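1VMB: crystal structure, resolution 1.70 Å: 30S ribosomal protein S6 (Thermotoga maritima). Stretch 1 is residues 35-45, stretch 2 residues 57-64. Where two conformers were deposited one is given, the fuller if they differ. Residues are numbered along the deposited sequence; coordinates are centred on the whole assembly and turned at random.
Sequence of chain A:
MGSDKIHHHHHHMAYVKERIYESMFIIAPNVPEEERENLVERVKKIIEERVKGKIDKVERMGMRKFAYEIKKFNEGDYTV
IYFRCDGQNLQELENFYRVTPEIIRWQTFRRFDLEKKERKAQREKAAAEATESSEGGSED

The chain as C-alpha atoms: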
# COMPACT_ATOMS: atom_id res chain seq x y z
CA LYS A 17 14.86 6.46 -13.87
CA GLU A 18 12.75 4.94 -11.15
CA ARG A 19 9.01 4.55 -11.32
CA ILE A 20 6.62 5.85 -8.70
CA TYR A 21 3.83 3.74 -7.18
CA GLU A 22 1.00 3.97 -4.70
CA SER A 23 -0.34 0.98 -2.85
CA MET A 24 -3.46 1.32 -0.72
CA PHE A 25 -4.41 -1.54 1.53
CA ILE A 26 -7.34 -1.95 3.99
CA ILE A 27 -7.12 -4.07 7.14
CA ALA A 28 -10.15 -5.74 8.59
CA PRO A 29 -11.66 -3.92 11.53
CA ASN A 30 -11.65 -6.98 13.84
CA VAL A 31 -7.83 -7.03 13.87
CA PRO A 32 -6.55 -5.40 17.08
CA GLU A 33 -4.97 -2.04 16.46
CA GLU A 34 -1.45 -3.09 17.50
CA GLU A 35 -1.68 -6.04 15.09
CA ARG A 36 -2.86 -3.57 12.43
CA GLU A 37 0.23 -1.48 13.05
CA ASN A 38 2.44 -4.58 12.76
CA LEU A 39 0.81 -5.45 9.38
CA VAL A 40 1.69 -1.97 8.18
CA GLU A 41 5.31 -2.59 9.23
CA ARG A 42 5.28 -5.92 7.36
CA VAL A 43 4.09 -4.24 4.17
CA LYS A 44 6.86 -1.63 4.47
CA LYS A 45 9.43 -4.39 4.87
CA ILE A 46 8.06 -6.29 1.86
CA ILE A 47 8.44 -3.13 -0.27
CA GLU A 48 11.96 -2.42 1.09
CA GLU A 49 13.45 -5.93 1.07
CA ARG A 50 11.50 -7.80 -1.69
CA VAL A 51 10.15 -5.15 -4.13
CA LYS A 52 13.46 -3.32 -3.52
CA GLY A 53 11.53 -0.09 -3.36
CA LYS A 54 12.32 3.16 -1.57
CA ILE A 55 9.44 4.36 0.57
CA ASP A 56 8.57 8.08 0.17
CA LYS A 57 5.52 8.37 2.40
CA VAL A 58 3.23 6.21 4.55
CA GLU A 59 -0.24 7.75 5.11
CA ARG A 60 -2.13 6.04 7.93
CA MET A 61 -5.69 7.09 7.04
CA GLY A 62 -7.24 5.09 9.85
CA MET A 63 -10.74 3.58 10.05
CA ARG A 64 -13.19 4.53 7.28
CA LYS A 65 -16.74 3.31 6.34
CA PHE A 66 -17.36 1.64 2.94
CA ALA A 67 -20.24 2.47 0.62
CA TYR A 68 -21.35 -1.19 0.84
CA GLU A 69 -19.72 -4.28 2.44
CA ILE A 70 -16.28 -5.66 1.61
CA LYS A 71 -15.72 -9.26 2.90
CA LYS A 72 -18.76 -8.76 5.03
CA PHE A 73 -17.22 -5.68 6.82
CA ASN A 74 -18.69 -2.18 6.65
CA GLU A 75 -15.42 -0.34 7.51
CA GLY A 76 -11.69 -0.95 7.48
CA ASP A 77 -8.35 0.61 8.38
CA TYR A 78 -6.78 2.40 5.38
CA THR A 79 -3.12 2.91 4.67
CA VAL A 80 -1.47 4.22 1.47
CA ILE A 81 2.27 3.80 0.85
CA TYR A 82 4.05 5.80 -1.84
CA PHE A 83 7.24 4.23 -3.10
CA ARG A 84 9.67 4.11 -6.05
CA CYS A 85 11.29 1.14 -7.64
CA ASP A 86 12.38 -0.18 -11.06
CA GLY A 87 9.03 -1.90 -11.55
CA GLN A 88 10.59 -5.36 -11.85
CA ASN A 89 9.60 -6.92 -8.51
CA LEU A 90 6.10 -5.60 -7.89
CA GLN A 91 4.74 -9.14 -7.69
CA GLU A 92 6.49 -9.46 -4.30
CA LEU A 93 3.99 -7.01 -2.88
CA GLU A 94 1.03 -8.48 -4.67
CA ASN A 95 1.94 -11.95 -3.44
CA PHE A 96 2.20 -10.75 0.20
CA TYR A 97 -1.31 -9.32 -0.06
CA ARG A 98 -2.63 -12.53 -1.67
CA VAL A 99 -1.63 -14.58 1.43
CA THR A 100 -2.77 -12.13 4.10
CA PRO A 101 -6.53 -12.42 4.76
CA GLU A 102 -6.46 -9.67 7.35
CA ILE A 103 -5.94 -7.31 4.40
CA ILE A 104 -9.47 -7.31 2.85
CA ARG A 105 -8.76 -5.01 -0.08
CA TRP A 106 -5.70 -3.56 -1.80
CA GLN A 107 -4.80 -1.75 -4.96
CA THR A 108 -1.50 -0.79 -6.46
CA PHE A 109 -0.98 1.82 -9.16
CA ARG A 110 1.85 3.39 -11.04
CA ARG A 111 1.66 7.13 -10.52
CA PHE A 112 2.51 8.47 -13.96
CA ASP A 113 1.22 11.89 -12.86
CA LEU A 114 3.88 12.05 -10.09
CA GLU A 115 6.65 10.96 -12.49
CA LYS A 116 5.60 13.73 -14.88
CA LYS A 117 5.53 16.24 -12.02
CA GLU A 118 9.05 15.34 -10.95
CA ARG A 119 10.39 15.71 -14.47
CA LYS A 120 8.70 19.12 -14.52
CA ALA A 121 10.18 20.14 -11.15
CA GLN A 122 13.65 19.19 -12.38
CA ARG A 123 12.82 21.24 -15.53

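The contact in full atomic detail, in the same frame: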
# COMPACT_ATOMS: atom_id res chain seq x y z
N GLU A 35 -1.93 -5.11 16.16
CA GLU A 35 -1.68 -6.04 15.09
C GLU A 35 -1.80 -5.33 13.73
O GLU A 35 -1.04 -5.58 12.75
CB GLU A 35 -2.62 -7.24 15.22
CG GLU A 35 -2.29 -8.12 16.38
CD GLU A 35 -3.25 -9.26 16.58
OE1 GLU A 35 -3.81 -9.74 15.58
OE2 GLU A 35 -3.44 -9.64 17.78
N ARG A 36 -2.77 -4.41 13.62
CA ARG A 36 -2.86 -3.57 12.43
C ARG A 36 -1.57 -2.84 12.20
O ARG A 36 -1.11 -2.82 11.06
CB ARG A 36 -4.05 -2.57 12.49
CG ARG A 36 -5.38 -3.39 12.55
CD ARG A 36 -6.62 -2.68 12.05
NE ARG A 36 -6.84 -1.40 12.67
CZ ARG A 36 -7.60 -1.20 13.74
NH1 ARG A 36 -8.20 -2.20 14.39
NH2 ARG A 36 -7.73 0.04 14.22
N GLU A 37 -1.01 -2.23 13.23
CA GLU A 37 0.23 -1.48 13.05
C GLU A 37 1.40 -2.40 12.62
O GLU A 37 2.17 -2.07 11.70
CB GLU A 37 0.58 -0.69 14.31
CG GLU A 37 -0.41 0.43 14.63
CD GLU A 37 -0.67 1.42 13.50
OE1 GLU A 37 0.15 1.56 12.55
OE2 GLU A 37 -1.72 2.10 13.56
N ASN A 38 1.44 -3.58 13.19
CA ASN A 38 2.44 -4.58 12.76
C ASN A 38 2.28 -4.96 11.29
O ASN A 38 3.29 -5.14 10.62
CB ASN A 38 2.35 -5.86 13.58
CG ASN A 38 2.71 -5.68 15.01
OD1 ASN A 38 3.16 -4.59 15.44
ND2 ASN A 38 2.46 -6.73 15.82
N LEU A 39 1.04 -5.10 10.80
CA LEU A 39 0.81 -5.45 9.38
C LEU A 39 1.34 -4.34 8.51
O LEU A 39 1.97 -4.56 7.45
CB LEU A 39 -0.68 -5.68 9.09
CG LEU A 39 -1.16 -7.13 9.34
CD1 LEU A 39 -2.69 -7.14 9.47
CD2 LEU A 39 -0.66 -8.07 8.18
N VAL A 40 1.10 -3.10 8.91
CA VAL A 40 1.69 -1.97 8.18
C VAL A 40 3.22 -2.10 8.07
O VAL A 40 3.78 -1.90 6.96
CB VAL A 40 1.28 -0.63 8.79
CG1 VAL A 40 2.03 0.52 8.05
CG2 VAL A 40 -0.25 -0.44 8.65
N GLU A 41 3.85 -2.42 9.17
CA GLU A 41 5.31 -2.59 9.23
C GLU A 41 5.74 -3.74 8.31
O GLU A 41 6.78 -3.63 7.63
CB GLU A 41 5.75 -2.73 10.65
CG GLU A 41 5.54 -1.49 11.52
CD GLU A 41 6.22 -0.25 10.96
OE1 GLU A 41 7.38 -0.34 10.49
OE2 GLU A 41 5.59 0.84 10.96
N ARG A 42 4.93 -4.80 8.22
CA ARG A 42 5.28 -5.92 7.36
C ARG A 42 5.21 -5.50 5.91
O ARG A 42 6.11 -5.82 5.12
CB ARG A 42 4.36 -7.10 7.59
CG ARG A 42 4.56 -7.72 8.93
CD ARG A 42 3.70 -8.97 9.05
NE ARG A 42 3.86 -9.65 10.33
CZ ARG A 42 2.99 -9.47 11.31
NH1 ARG A 42 1.94 -8.63 11.14
NH2 ARG A 42 3.13 -10.09 12.45
N VAL A 43 4.17 -4.74 5.55
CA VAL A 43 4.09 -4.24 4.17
C VAL A 43 5.30 -3.38 3.83
O VAL A 43 5.87 -3.54 2.74
CB VAL A 43 2.71 -3.54 3.88
CG1 VAL A 43 2.72 -2.93 2.52
CG2 VAL A 43 1.52 -4.52 3.98
N LYS A 44 5.68 -2.46 4.70
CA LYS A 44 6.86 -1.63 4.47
C LYS A 44 8.06 -2.50 4.20
O LYS A 44 8.81 -2.23 3.29
CB LYS A 44 7.16 -0.71 5.65
CG LYS A 44 6.13 0.39 5.75
CD LYS A 44 6.02 0.96 7.15
CE LYS A 44 7.26 1.62 7.58
NZ LYS A 44 7.20 2.41 8.90
N LYS A 45 8.28 -3.52 5.04
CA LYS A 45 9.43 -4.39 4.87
C LYS A 45 9.39 -5.20 3.57
O LYS A 45 10.44 -5.43 2.89
CB LYS A 45 9.55 -5.33 6.07
CG LYS A 45 10.18 -4.65 7.32
CD LYS A 45 11.60 -4.25 7.06
CE LYS A 45 12.25 -3.76 8.27
NZ LYS A 45 13.72 -3.58 8.10
N LYS A 57 6.57 7.92 1.50
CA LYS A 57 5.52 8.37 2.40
C LYS A 57 4.60 7.21 2.76
O LYS A 57 4.26 6.40 1.89
CB LYS A 57 4.67 9.44 1.71
CG LYS A 57 3.73 10.17 2.63
CD LYS A 57 2.99 11.29 1.99
CE LYS A 57 2.17 12.07 3.03
NZ LYS A 57 1.11 12.91 2.37
N VAL A 58 4.21 7.17 4.04
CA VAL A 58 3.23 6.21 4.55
C VAL A 58 2.12 7.11 5.14
O VAL A 58 2.39 7.96 6.00
CB VAL A 58 3.83 5.30 5.59
CG1 VAL A 58 2.79 4.40 6.20
CG2 VAL A 58 4.97 4.44 4.98
N GLU A 59 0.91 7.00 4.60
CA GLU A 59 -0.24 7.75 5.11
C GLU A 59 -1.15 6.77 5.82
O GLU A 59 -1.81 5.95 5.16
CB GLU A 59 -1.06 8.42 3.97
CG GLU A 59 -0.32 9.48 3.18
CD GLU A 59 -1.14 10.17 2.07
OE1 GLU A 59 -2.08 9.56 1.49
OE2 GLU A 59 -0.78 11.33 1.75
N ARG A 60 -1.20 6.85 7.13
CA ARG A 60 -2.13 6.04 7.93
C ARG A 60 -3.46 6.79 7.99
O ARG A 60 -3.63 7.68 8.81
CB ARG A 60 -1.59 5.78 9.33
CG ARG A 60 -0.40 4.79 9.33
CD ARG A 60 -0.77 3.33 9.15
NE ARG A 60 -1.52 2.84 10.30
CZ ARG A 60 -2.82 2.55 10.31
NH1 ARG A 60 -3.57 2.71 9.21
NH2 ARG A 60 -3.40 2.13 11.44
N MET A 61 -4.39 6.40 7.12
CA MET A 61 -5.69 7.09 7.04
C MET A 61 -6.67 6.69 8.15
O MET A 61 -7.58 7.46 8.49
CB MET A 61 -6.32 6.87 5.67
CG MET A 61 -5.49 7.39 4.53
SD MET A 61 -6.30 6.91 2.95
CE MET A 61 -5.78 8.32 1.95
N GLY A 62 -6.45 5.54 8.73
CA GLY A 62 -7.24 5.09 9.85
C GLY A 62 -8.57 4.48 9.37
O GLY A 62 -8.77 4.19 8.20
N MET A 63 -9.47 4.29 10.33
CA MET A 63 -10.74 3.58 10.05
C MET A 63 -11.69 4.44 9.21
O MET A 63 -11.87 5.63 9.45
CB MET A 63 -11.42 3.14 11.38
CG MET A 63 -12.43 1.94 11.19
SD MET A 63 -11.67 0.34 10.87
CE MET A 63 -10.89 -0.02 12.42
N ARG A 64 -12.22 3.86 8.14
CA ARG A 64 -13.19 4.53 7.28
C ARG A 64 -14.33 3.59 6.85
O ARG A 64 -14.09 2.41 6.62
CB ARG A 64 -12.52 5.03 6.02
CG ARG A 64 -11.34 5.96 6.23
CD ARG A 64 -10.67 6.34 4.90
NE ARG A 64 -11.39 7.44 4.26
CZ ARG A 64 -11.11 7.93 3.06
NH1 ARG A 64 -10.15 7.40 2.32
NH2 ARG A 64 -11.81 8.97 2.59

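The most distinctive feature of this contact is the way Arg 60 does two jobs with one guanidinium, lying with one face over the CG2 methyl of Val 40 while its edge pairs with the carboxylate of Glu 37. The pairing is bidentate: Arg 60 NH2 donates to Glu 37 OE2 at 2.7 Å with a nearly straight N-H...O angle of 169°, and Arg 60 NE donates to Glu 37 OE1 at 3.1 Å. A weak third bond runs from Arg 60 NE to Glu 37 OE2 at 3.3 Å. Together they form a salt bridge that joins helix to strand.

Three consecutive m rotamers (chi1 to chi3) fold the Arg 60 side chain so that its aliphatic part packs against the helix, with Arg 60 CD 3.8 Å from Val 40 CG2. Glu 37 meets it from a less direct position. Its CA-to-CB bond points sideways, but chi1 and chi2, both m, bring the carboxylate close to the strand. Arg 60 NH1 and NH2 also form hydrogen bonds elsewhere in the structure, so the arginine links the helix to further partners.

The helix runs nearly antiparallel to the strand, at 158°, and the axes approach to 11.4 Å. Arg 36, Val 40 and Lys 44, spaced four residues apart, all direct their CA-to-CB bonds toward the strand, and Val 58 and Arg 60 direct theirs toward the helix, in the alternation of an extended chain. Lys 57 and Glu 59, out of reach of the helix, form their own salt bridge, with Lys 57 NZ 2.5 Å from Glu 59 OE2.

Val 40 is buried at the middle of the helical row, where a compact branched side chain can meet two strand residues: besides Arg 60, it approaches Val 58, with 4.4 Å between Val 40 CG1 and Val 58 CG1. Val 58 also receives the alkyl chain of Lys 44, whose CD lies 4.2 Å from Val 58 CG2. Lysine suits this partly exposed site because its methylenes can cover the valine while its amine reaches Glu 41 on the same helix, Lys 44 NZ lying 3.0 Å from Glu 41 OE2 in a salt bridge.

At the other end, Met 63 places its CE methyl over one face of the Arg 36 guanidinium, 3.6 Å from Arg 36 NH2, while Arg 36 NE and NH1 are hydrogen-bonded elsewhere in the structure. Between these contacts lies Gly 62, whose phi of 81° favours glycine. The interface is small, burying 304 Å² in total.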